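Local coordinates for ABC transporter substrate-binding protein (Bradyrhizobium japonicum, PDB 4I1D) that probably serves as the periplasmic substrate-binding component of an ABC transporter, possibly for polyamines such as spermidine and putrescine, and can bind D-malate, at residues Y94-Y105 with D266-A274; Q4-Q15 with T33-D41. All blocks are in the same frame, centred on the assembly; numbering follows the deposited sequence.

How the contacts relate
From the N terminus, contact 2 closes first. Strand 4-9 leads into helix 12-30, and strand 33-38 returns beside the first strand, so the loop closed is one short beta-alpha-beta unit. Contact 1 opens later and spans a much longer path: residues 94-105 pair with 266-274, with 160 residues between them, and that loop includes G187 and R208 of the malate site. The two contacts are in series; they neither nest nor cross. Their centres lie about 17 Å apart, and both reach the same mixed sheet. Y14, in helix 12-30, packs against Y102, E103 and Y267, and so ties the N-terminal unit to the later strand pair.

Contact 1. Residues Y94-Y105 with D266-A274; sequences YRSPYSVSYEFY and DYGPGNPKA. With SO4 (sulfate ion), chain J.
Y94 turns its CG anti to the carbonyl carbon (chi1 -74°), and this brings its ring to P272. F104 takes the same turn (chi1 -72°) and presents a ring edge to P269. P272 CG sits over one face of the Y94 ring, 3.9 Å from the ring centroid, in a CH-pi contact. It is offset toward the rim. The edge of the F104 ring meets the P269 carbonyl, with F104 CD1 3.4 Å from P269 O. The backbones are joined by two hydrogen bonds, F104 N to G268 O at 2.8 Å and G268 N to F104 O at 2.8 Å. These reciprocal bonds make F104 and G268 an antiparallel hydrogen-bonded pair. G270 N adds a weak hydrogen bond to Y102 O. The backbone at G270 comes close, with G270 CA 3.6 Å from S101 O, and a CB there would clash with that oxygen. E103 bends at chi2 and lies alongside Y267, both pointing the same way. E103 OE2 comes to 3.7 Å from Y267 CB. It is buried with no polar partner in the model, while OE1 is hydrogen-bonded to T231 OG1. Y105 CB rests against Y267 CD1 at 3.6 Å. The nearest side-chain atoms of Y267 and R208, a malate-binding residue, are about 6 Å apart. A classic beta bulge sets Y102 and E103 together opposite T231 of strand 219-235. The whole is a short antiparallel pairing in a periplasmic binding protein fold: strand 268-269 runs alongside strand 100-112, which has strand 219-235 as another neighbour.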
loop_
_atom_site.group_PDB
_atom_site.type_symbol
_atom_site.label_atom_id
_atom_site.label_comp_id
_atom_site.label_asym_id
_atom_site.label_seq_id
_atom_site.Cartn_x
_atom_site.Cartn_y
_atom_site.Cartn_z
ATOM N N TYR A 94 -46.322 12.428 10.534
ATOM C CA TYR A 94 -45.502 13.457 9.883
ATOM C C TYR A 94 -44.397 14.001 10.784
ATOM O O TYR A 94 -43.660 14.902 10.399
ATOM C CB TYR A 94 -46.367 14.616 9.386
ATOM C CG TYR A 94 -47.192 14.308 8.151
ATOM C CD1 TYR A 94 -46.742 14.664 6.884
ATOM C CD2 TYR A 94 -48.427 13.677 8.251
ATOM C CE1 TYR A 94 -47.496 14.395 5.752
ATOM C CE2 TYR A 94 -49.188 13.404 7.121
ATOM C CZ TYR A 94 -48.717 13.771 5.879
ATOM O OH TYR A 94 -49.468 13.510 4.755
ATOM N N ARG A 95 -44.289 13.462 11.991
ATOM C CA ARG A 95 -43.233 13.868 12.905
ATOM C C ARG A 95 -42.659 12.671 13.634
ATOM O O ARG A 95 -43.175 11.556 13.530
ATOM C CB ARG A 95 -43.736 14.906 13.910
ATOM C CG ARG A 95 -45.135 14.675 14.401
ATOM C CD ARG A 95 -45.549 15.778 15.355
ATOM N NE ARG A 95 -46.988 15.769 15.590
ATOM C CZ ARG A 95 -47.588 14.993 16.482
ATOM N NH1 ARG A 95 -48.904 15.049 16.628
ATOM N NH2 ARG A 95 -46.875 14.163 17.228
ATOM N N SER A 96 -41.570 12.908 14.352
ATOM C CA SER A 96 -40.945 11.870 15.147
ATOM C C SER A 96 -40.670 12.539 16.469
ATOM O O SER A 96 -40.969 13.716 16.621
ATOM C CB SER A 96 -39.639 11.403 14.496
ATOM O OG SER A 96 -38.563 12.255 14.861
ATOM N N PRO A 97 -40.098 11.806 17.438
ATOM C CA PRO A 97 -39.777 12.483 18.698
ATOM C C PRO A 97 -38.674 13.527 18.512
ATOM O O PRO A 97 -38.504 14.390 19.375
ATOM C CB PRO A 97 -39.272 11.344 19.588
ATOM C CG PRO A 97 -39.840 10.105 18.989
ATOM C CD PRO A 97 -39.852 10.358 17.511
ATOM N N TYR A 98 -37.958 13.447 17.391
ATOM C CA TYR A 98 -36.784 14.282 17.152
ATOM C C TYR A 98 -36.884 15.175 15.919
ATOM O O TYR A 98 -35.946 15.908 15.621
ATOM C CB TYR A 98 -35.545 13.404 16.967
ATOM C CG TYR A 98 -35.405 12.289 17.968
ATOM C CD1 TYR A 98 -34.941 12.537 19.249
ATOM C CD2 TYR A 98 -35.720 10.980 17.624
ATOM C CE1 TYR A 98 -34.804 11.520 20.169
ATOM C CE2 TYR A 98 -35.588 9.953 18.539
ATOM C CZ TYR A 98 -35.128 10.232 19.811
ATOM O OH TYR A 98 -34.986 9.219 20.735
ATOM N N SER A 99 -37.986 15.106 15.182
ATOM C CA SER A 99 -38.043 15.819 13.910
ATOM C C SER A 99 -39.456 16.145 13.473
ATOM O O SER A 99 -40.419 15.600 14.010
ATOM C CB SER A 99 -37.364 15.000 12.817
ATOM O OG SER A 99 -38.117 13.836 12.529
ATOM N N VAL A 100 -39.565 17.047 12.498
ATOM C CA VAL A 100 -40.843 17.349 11.854
ATOM C C VAL A 100 -40.653 17.367 10.347
ATOM O O VAL A 100 -39.701 17.968 9.850
ATOM C CB VAL A 100 -41.415 18.717 12.283
ATOM C CG1 VAL A 100 -42.852 18.877 11.764
ATOM C CG2 VAL A 100 -41.380 18.866 13.793
ATOM N N SER A 101 -41.563 16.715 9.623
ATOM C CA SER A 101 -41.510 16.685 8.158
ATOM C C SER A 101 -41.501 18.092 7.572
ATOM O O SER A 101 -42.292 18.952 7.974
ATOM C CB SER A 101 -42.683 15.885 7.586
ATOM O OG SER A 101 -42.679 14.566 8.096
ATOM N N TYR A 102 -40.619 18.317 6.605
ATOM C CA TYR A 102 -40.355 19.675 6.123
ATOM C C TYR A 102 -40.779 19.869 4.665
ATOM O O TYR A 102 -41.369 20.885 4.320
ATOM C CB TYR A 102 -38.879 19.987 6.328
ATOM C CG TYR A 102 -38.419 21.379 5.945
ATOM C CD1 TYR A 102 -38.998 22.513 6.504
ATOM C CD2 TYR A 102 -37.352 21.549 5.066
ATOM C CE1 TYR A 102 -38.548 23.779 6.165
ATOM C CE2 TYR A 102 -36.902 22.794 4.717
ATOM C CZ TYR A 102 -37.496 23.910 5.270
ATOM O OH TYR A 102 -37.026 25.151 4.925
ATOM N N GLU A 103 -40.493 18.876 3.823
ATOM C CA GLU A 103 -40.905 18.892 2.425
ATOM C C GLU A 103 -40.826 17.483 1.822
ATOM O O GLU A 103 -40.029 16.652 2.265
ATOM C CB GLU A 103 -40.012 19.846 1.634
ATOM C CG GLU A 103 -38.529 19.535 1.770
ATOM C CD GLU A 103 -38.041 18.452 0.797
ATOM O OE1 GLU A 103 -37.006 17.815 1.081
ATOM O OE2 GLU A 103 -38.674 18.245 -0.260
ATOM N N PHE A 104 -41.646 17.217 0.809
ATOM C CA PHE A 104 -41.628 15.923 0.140
ATOM C C PHE A 104 -41.058 16.040 -1.265
ATOM O O PHE A 104 -41.373 16.990 -1.988
ATOM C CB PHE A 104 -43.029 15.344 0.061
ATOM C CG PHE A 104 -43.560 14.873 1.371
ATOM C CD1 PHE A 104 -44.250 15.740 2.199
ATOM C CD2 PHE A 104 -43.379 13.555 1.774
ATOM C CE1 PHE A 104 -44.755 15.304 3.410
ATOM C CE2 PHE A 104 -43.871 13.114 2.985
ATOM C CZ PHE A 104 -44.559 13.992 3.812
ATOM N N TYR A 105 -40.209 15.076 -1.633
ATOM C CA TYR A 105 -39.682 14.955 -2.990
ATOM C C TYR A 105 -39.784 13.518 -3.455
ATOM O O TYR A 105 -39.967 12.616 -2.641
ATOM C CB TYR A 105 -38.224 15.401 -3.051
ATOM C CG TYR A 105 -37.262 14.617 -2.176
ATOM C CD1 TYR A 105 -36.402 13.669 -2.718
ATOM C CD2 TYR A 105 -37.199 14.841 -0.814
ATOM C CE1 TYR A 105 -35.498 12.969 -1.915
ATOM C CE2 TYR A 105 -36.310 14.144 -0.007
ATOM C CZ TYR A 105 -35.461 13.216 -0.560
ATOM O OH TYR A 105 -34.583 12.543 0.261
ATOM N N ASP A 266 -40.636 22.493 -7.213
ATOM C CA ASP A 266 -41.523 21.352 -7.410
ATOM C C ASP A 266 -41.460 20.321 -6.271
ATOM O O ASP A 266 -41.366 19.116 -6.517
ATOM C CB ASP A 266 -41.181 20.681 -8.747
ATOM C CG ASP A 266 -42.242 19.703 -9.195
ATOM O OD1 ASP A 266 -43.433 19.952 -8.896
ATOM O OD2 ASP A 266 -41.888 18.686 -9.840
ATOM N N TYR A 267 -41.500 20.786 -5.028
ATOM C CA TYR A 267 -41.520 19.872 -3.893
ATOM C C TYR A 267 -42.793 20.092 -3.101
ATOM O O TYR A 267 -43.393 21.162 -3.177
ATOM C CB TYR A 267 -40.276 20.051 -3.022
ATOM C CG TYR A 267 -39.009 19.671 -3.760
ATOM C CD1 TYR A 267 -38.993 18.577 -4.616
ATOM C CD2 TYR A 267 -37.835 20.415 -3.626
ATOM C CE1 TYR A 267 -37.840 18.219 -5.314
ATOM C CE2 TYR A 267 -36.668 20.060 -4.327
ATOM C CZ TYR A 267 -36.683 18.959 -5.170
ATOM O OH TYR A 267 -35.549 18.586 -5.868
ATOM N N GLY A 268 -43.220 19.070 -2.369
ATOM C CA GLY A 268 -44.460 19.138 -1.621
ATOM C C GLY A 268 -44.220 19.651 -0.218
ATOM O O GLY A 268 -43.118 19.503 0.314
ATOM N N PRO A 269 -45.251 20.254 0.394
ATOM C CA PRO A 269 -45.092 20.775 1.757
ATOM C C PRO A 269 -45.038 19.641 2.785
ATOM O O PRO A 269 -45.856 18.723 2.716
ATOM C CB PRO A 269 -46.358 21.631 1.956
ATOM C CG PRO A 269 -47.391 20.983 1.092
ATOM C CD PRO A 269 -46.637 20.371 -0.096
ATOM N N GLY A 270 -44.081 19.693 3.707
ATOM C CA GLY A 270 -44.041 18.737 4.801
ATOM C C GLY A 270 -45.324 18.773 5.626
ATOM O O GLY A 270 -45.769 17.749 6.146
ATOM N N ASN A 271 -45.925 19.953 5.751
ATOM C CA ASN A 271 -47.160 20.097 6.518
ATOM C C ASN A 271 -48.365 20.053 5.599
ATOM O O ASN A 271 -48.634 21.013 4.875
ATOM C CB ASN A 271 -47.160 21.406 7.317
ATOM C CG ASN A 271 -48.384 21.545 8.221
ATOM O OD1 ASN A 271 -49.388 20.846 8.056
ATOM N ND2 ASN A 271 -48.302 22.455 9.177
ATOM N N PRO A 272 -49.101 18.935 5.628
ATOM C CA PRO A 272 -50.247 18.755 4.734
ATOM C C PRO A 272 -51.325 19.827 4.930
ATOM O O PRO A 272 -52.159 20.005 4.038
ATOM C CB PRO A 272 -50.769 17.358 5.103
ATOM C CG PRO A 272 -50.255 17.113 6.483
ATOM C CD PRO A 272 -48.922 17.791 6.536
ATOM N N LYS A 273 -51.304 20.531 6.060
ATOM C CA LYS A 273 -52.241 21.631 6.288
ATOM C C LYS A 273 -52.050 22.745 5.259
ATOM O O LYS A 273 -52.966 23.528 5.002
ATOM C CB LYS A 273 -52.102 22.205 7.702
ATOM C CG LYS A 273 -52.688 21.334 8.803
ATOM C CD LYS A 273 -53.683 22.115 9.655
ATOM C CE LYS A 273 -54.255 21.248 10.773
ATOM N NZ LYS A 273 -55.485 21.837 11.383
ATOM N N ALA A 274 -50.857 22.813 4.677
ATOM C CA ALA A 274 -50.570 23.805 3.645
ATOM C C ALA A 274 -51.597 23.777 2.509
ATOM O O ALA A 274 -51.897 24.806 1.913
ATOM C CB ALA A 274 -49.172 23.589 3.089
HETATM S S SO4 J . -40.194 23.921 -10.674
HETATM O O1 SO4 J . -40.731 25.106 -10.008
HETATM O O2 SO4 J . -39.572 23.044 -9.687
HETATM O O3 SO4 J . -41.287 23.217 -11.342
HETATM O O4 SO4 J . -39.187 24.315 -11.658
#

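Contact 2. Residues Q4-Q15 with T33-D41; sequences QITFVSQGGAYQ and TINQDSIPD
Q15 reaches across from helix 12-30 to the end of strand 33-38, and this is the tight part of the contact. Its extended chain puts the amide among three residues. NE2 gives two hydrogen bonds, to Q36 OE1 at 2.7 Å and to D37 O at 3.0 Å, and both acceptors lie near the amide plane of Q15. OE1 accepts from S38 OG at 2.9 Å and from G11 N, both on the same face of its plane. D37 O also accepts from S9 N, on the opposite face from NE2. With an alanine in place of Q15, Q36 OE1 and G11 N would probably lose these partners, while S38 OG would keep its hydrogen bond to G12 of the second subunit. Along the strands, six backbone hydrogen bonds run in parallel register, from I5 N to T33 O through to I39 N to S9 O. On one face I34 CG2 packs on F7 CB at 3.7 Å. The other face is looser toward its start, where Q4, T6, T33 and N35 are partly exposed. There Q4 OE1 and N35 OD1 are 3.5 Å apart, their amide planes strongly turned. Farther along that face V8 CG2 lies 3.8 Å from D37 CB. D37 forms a salt bridge with R208 of the second subunit. Past the strands, a water joins I39 O to Q10 OE1, weakly at the Q10 end. Helix 242-252 covers I5 and I34, strand 59-63 continues the sheet beyond strand 4-9, and helix 12-30 packs over F7 and Q36 as the crossover of a beta-alpha-beta unit.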
loop_
_atom_site.group_PDB
_atom_site.type_symbol
_atom_site.label_atom_id
_atom_site.label_comp_id
_atom_site.label_asym_id
_atom_site.label_seq_id
_atom_site.Cartn_x
_atom_site.Cartn_y
_atom_site.Cartn_z
ATOM N N GLN A 4 -30.365 34.789 16.981
ATOM C CA GLN A 4 -30.011 34.159 15.718
ATOM C C GLN A 4 -29.927 32.644 15.844
ATOM O O GLN A 4 -29.888 32.100 16.945
ATOM C CB GLN A 4 -28.665 34.685 15.227
ATOM C CG GLN A 4 -27.506 34.320 16.142
ATOM C CD GLN A 4 -26.285 35.198 15.921
ATOM O OE1 GLN A 4 -26.193 35.923 14.924
ATOM N NE2 GLN A 4 -25.344 35.146 16.861
ATOM N N ILE A 5 -29.909 31.981 14.694
ATOM C CA ILE A 5 -29.614 30.566 14.599
ATOM C C ILE A 5 -28.853 30.350 13.300
ATOM O O ILE A 5 -28.799 31.234 12.441
ATOM C CB ILE A 5 -30.889 29.696 14.535
ATOM C CG1 ILE A 5 -31.742 30.090 13.325
ATOM C CG2 ILE A 5 -31.671 29.774 15.838
ATOM C CD1 ILE A 5 -32.788 29.061 12.948
ATOM N N THR A 6 -28.256 29.174 13.164
ATOM C CA THR A 6 -27.681 28.772 11.894
ATOM C C THR A 6 -28.483 27.587 11.371
ATOM O O THR A 6 -28.606 26.556 12.042
ATOM C CB THR A 6 -26.195 28.413 12.011
ATOM O OG1 THR A 6 -25.451 29.592 12.324
ATOM C CG2 THR A 6 -25.679 27.852 10.691
ATOM N N PHE A 7 -29.049 27.771 10.185
ATOM C CA PHE A 7 -29.888 26.781 9.528
ATOM C C PHE A 7 -29.096 26.133 8.387
ATOM O O PHE A 7 -28.500 26.833 7.571
ATOM C CB PHE A 7 -31.128 27.477 8.972
ATOM C CG PHE A 7 -31.997 26.590 8.138
ATOM C CD1 PHE A 7 -32.995 25.826 8.727
ATOM C CD2 PHE A 7 -31.819 26.514 6.767
ATOM C CE1 PHE A 7 -33.803 25.008 7.960
ATOM C CE2 PHE A 7 -32.620 25.690 5.989
ATOM C CZ PHE A 7 -33.613 24.933 6.586
ATOM N N VAL A 8 -29.099 24.806 8.318
ATOM C CA VAL A 8 -28.293 24.103 7.326
ATOM C C VAL A 8 -29.142 23.205 6.419
ATOM O O VAL A 8 -29.906 22.375 6.904
ATOM C CB VAL A 8 -27.227 23.230 8.021
ATOM C CG1 VAL A 8 -26.356 22.532 6.994
ATOM C CG2 VAL A 8 -26.392 24.083 8.978
ATOM N N SER A 9 -28.995 23.365 5.107
ATOM C CA SER A 9 -29.692 22.519 4.140
ATOM C C SER A 9 -28.747 22.142 2.992
ATOM O O SER A 9 -27.528 22.147 3.168
ATOM C CB SER A 9 -30.967 23.211 3.625
ATOM O OG SER A 9 -31.728 22.354 2.781
ATOM N N GLN A 10 -29.298 21.824 1.820
ATOM C CA GLN A 10 -28.495 21.246 0.738
ATOM C C GLN A 10 -28.101 22.231 -0.364
ATOM O O GLN A 10 -27.506 21.834 -1.369
ATOM C CB GLN A 10 -29.193 20.024 0.126
ATOM C CG GLN A 10 -28.842 18.698 0.779
ATOM C CD GLN A 10 -30.035 18.042 1.455
ATOM O OE1 GLN A 10 -30.666 18.632 2.335
ATOM N NE2 GLN A 10 -30.352 16.815 1.043
ATOM N N GLY A 11 -28.423 23.505 -0.174
ATOM C CA GLY A 11 -27.997 24.550 -1.093
ATOM C C GLY A 11 -28.743 24.548 -2.417
ATOM O O GLY A 11 -29.780 23.900 -2.546
ATOM N N GLY A 12 -28.225 25.292 -3.393
ATOM C CA GLY A 12 -28.754 25.257 -4.749
ATOM C C GLY A 12 -30.152 25.841 -4.885
ATOM O O GLY A 12 -30.564 26.667 -4.059
ATOM N N ALA A 13 -30.880 25.422 -5.926
ATOM C CA ALA A 13 -32.220 25.964 -6.167
ATOM C C ALA A 13 -33.128 25.677 -4.977
ATOM O O ALA A 13 -33.942 26.516 -4.579
ATOM C CB ALA A 13 -32.815 25.395 -7.437
ATOM N N TYR A 14 -32.976 24.481 -4.415
ATOM C CA TYR A 14 -33.761 24.058 -3.256
ATOM C C TYR A 14 -33.627 25.018 -2.069
ATOM O O TYR A 14 -34.631 25.490 -1.544
ATOM C CB TYR A 14 -33.389 22.627 -2.858
ATOM C CG TYR A 14 -33.996 22.130 -1.560
ATOM C CD1 TYR A 14 -35.346 22.302 -1.277
ATOM C CD2 TYR A 14 -33.213 21.459 -0.629
ATOM C CE1 TYR A 14 -35.889 21.831 -0.091
ATOM C CE2 TYR A 14 -33.742 20.982 0.542
ATOM C CZ TYR A 14 -35.075 21.170 0.820
ATOM O OH TYR A 14 -35.582 20.696 2.019
ATOM N N GLN A 15 -32.402 25.320 -1.644
ATOM C CA GLN A 15 -32.230 26.218 -0.495
ATOM C C GLN A 15 -32.637 27.654 -0.833
ATOM O O GLN A 15 -33.087 28.400 0.037
ATOM C CB GLN A 15 -30.797 26.172 0.050
ATOM C CG GLN A 15 -30.615 26.868 1.400
ATOM C CD GLN A 15 -29.429 26.318 2.205
ATOM O OE1 GLN A 15 -28.989 25.187 1.996
ATOM N NE2 GLN A 15 -28.921 27.120 3.133
ATOM N N THR A 33 -32.168 36.720 13.131
ATOM C CA THR A 33 -31.300 36.540 11.978
ATOM C C THR A 33 -31.082 35.038 11.739
ATOM O O THR A 33 -30.664 34.304 12.634
ATOM C CB THR A 33 -29.944 37.264 12.174
ATOM O OG1 THR A 33 -30.135 38.682 12.082
ATOM C CG2 THR A 33 -28.935 36.839 11.115
ATOM N N ILE A 34 -31.385 34.572 10.538
ATOM C CA ILE A 34 -31.107 33.183 10.198
ATOM C C ILE A 34 -29.842 33.104 9.359
ATOM O O ILE A 34 -29.847 33.452 8.181
ATOM C CB ILE A 34 -32.289 32.534 9.449
ATOM C CG1 ILE A 34 -33.595 32.819 10.198
ATOM C CG2 ILE A 34 -32.054 31.015 9.253
ATOM C CD1 ILE A 34 -34.811 32.125 9.624
ATOM N N ASN A 35 -28.746 32.675 9.971
ATOM C CA ASN A 35 -27.528 32.419 9.215
ATOM C C ASN A 35 -27.625 31.055 8.543
ATOM O O ASN A 35 -28.064 30.073 9.148
ATOM C CB ASN A 35 -26.308 32.494 10.122
ATOM C CG ASN A 35 -26.295 33.758 10.956
ATOM O OD1 ASN A 35 -26.357 33.704 12.187
ATOM N ND2 ASN A 35 -26.228 34.908 10.290
ATOM N N GLN A 36 -27.242 31.003 7.276
ATOM C CA GLN A 36 -27.392 29.791 6.491
ATOM C C GLN A 36 -26.068 29.096 6.270
ATOM O O GLN A 36 -25.021 29.736 6.187
ATOM C CB GLN A 36 -28.012 30.113 5.127
ATOM C CG GLN A 36 -29.466 30.564 5.181
ATOM C CD GLN A 36 -30.119 30.571 3.811
ATOM O OE1 GLN A 36 -29.864 29.689 2.983
ATOM N NE2 GLN A 36 -30.964 31.568 3.560
ATOM N N ASP A 37 -26.131 27.777 6.133
ATOM C CA ASP A 37 -24.989 27.005 5.673
ATOM C C ASP A 37 -25.548 25.900 4.778
ATOM O O ASP A 37 -26.770 25.711 4.711
ATOM C CB ASP A 37 -24.209 26.433 6.863
ATOM C CG ASP A 37 -22.742 26.168 6.533
ATOM O OD1 ASP A 37 -22.370 26.255 5.340
ATOM O OD2 ASP A 37 -21.959 25.871 7.467
ATOM N N SER A 38 -24.661 25.190 4.085
ATOM C CA SER A 38 -25.048 24.116 3.176
ATOM C C SER A 38 -24.036 22.990 3.212
ATOM O O SER A 38 -22.839 23.217 3.393
ATOM C CB SER A 38 -25.160 24.631 1.732
ATOM O OG SER A 38 -26.135 25.656 1.649
ATOM N N ILE A 39 -24.523 21.771 3.022
ATOM C CA ILE A 39 -23.659 20.612 2.929
ATOM C C ILE A 39 -24.464 19.474 2.302
ATOM O O ILE A 39 -25.661 19.333 2.577
ATOM C CB ILE A 39 -23.092 20.216 4.325
ATOM C CG1 ILE A 39 -21.930 19.227 4.179
ATOM C CG2 ILE A 39 -24.187 19.643 5.217
ATOM C CD1 ILE A 39 -21.194 18.945 5.474
ATOM N N PRO A 40 -23.822 18.679 1.432
ATOM C CA PRO A 40 -24.498 17.535 0.809
ATOM C C PRO A 40 -25.001 16.541 1.858
ATOM O O PRO A 40 -26.188 16.199 1.891
ATOM C CB PRO A 40 -23.387 16.890 -0.031
ATOM C CG PRO A 40 -22.397 17.989 -0.279
ATOM C CD PRO A 40 -22.436 18.836 0.957
ATOM N N ASP A 41 -24.091 16.082 2.709
ATOM C CA ASP A 41 -24.425 15.140 3.772
ATOM C C ASP A 41 -23.966 15.695 5.113
ATOM O O ASP A 41 -22.770 15.823 5.374
ATOM C CB ASP A 41 -23.784 13.771 3.509
ATOM C CG ASP A 41 -23.974 12.796 4.670
ATOM O OD1 ASP A 41 -24.864 13.032 5.518
ATOM O OD2 ASP A 41 -23.236 11.785 4.729
HETATM O O HOH W 1 -27.925 18.810 4.418
#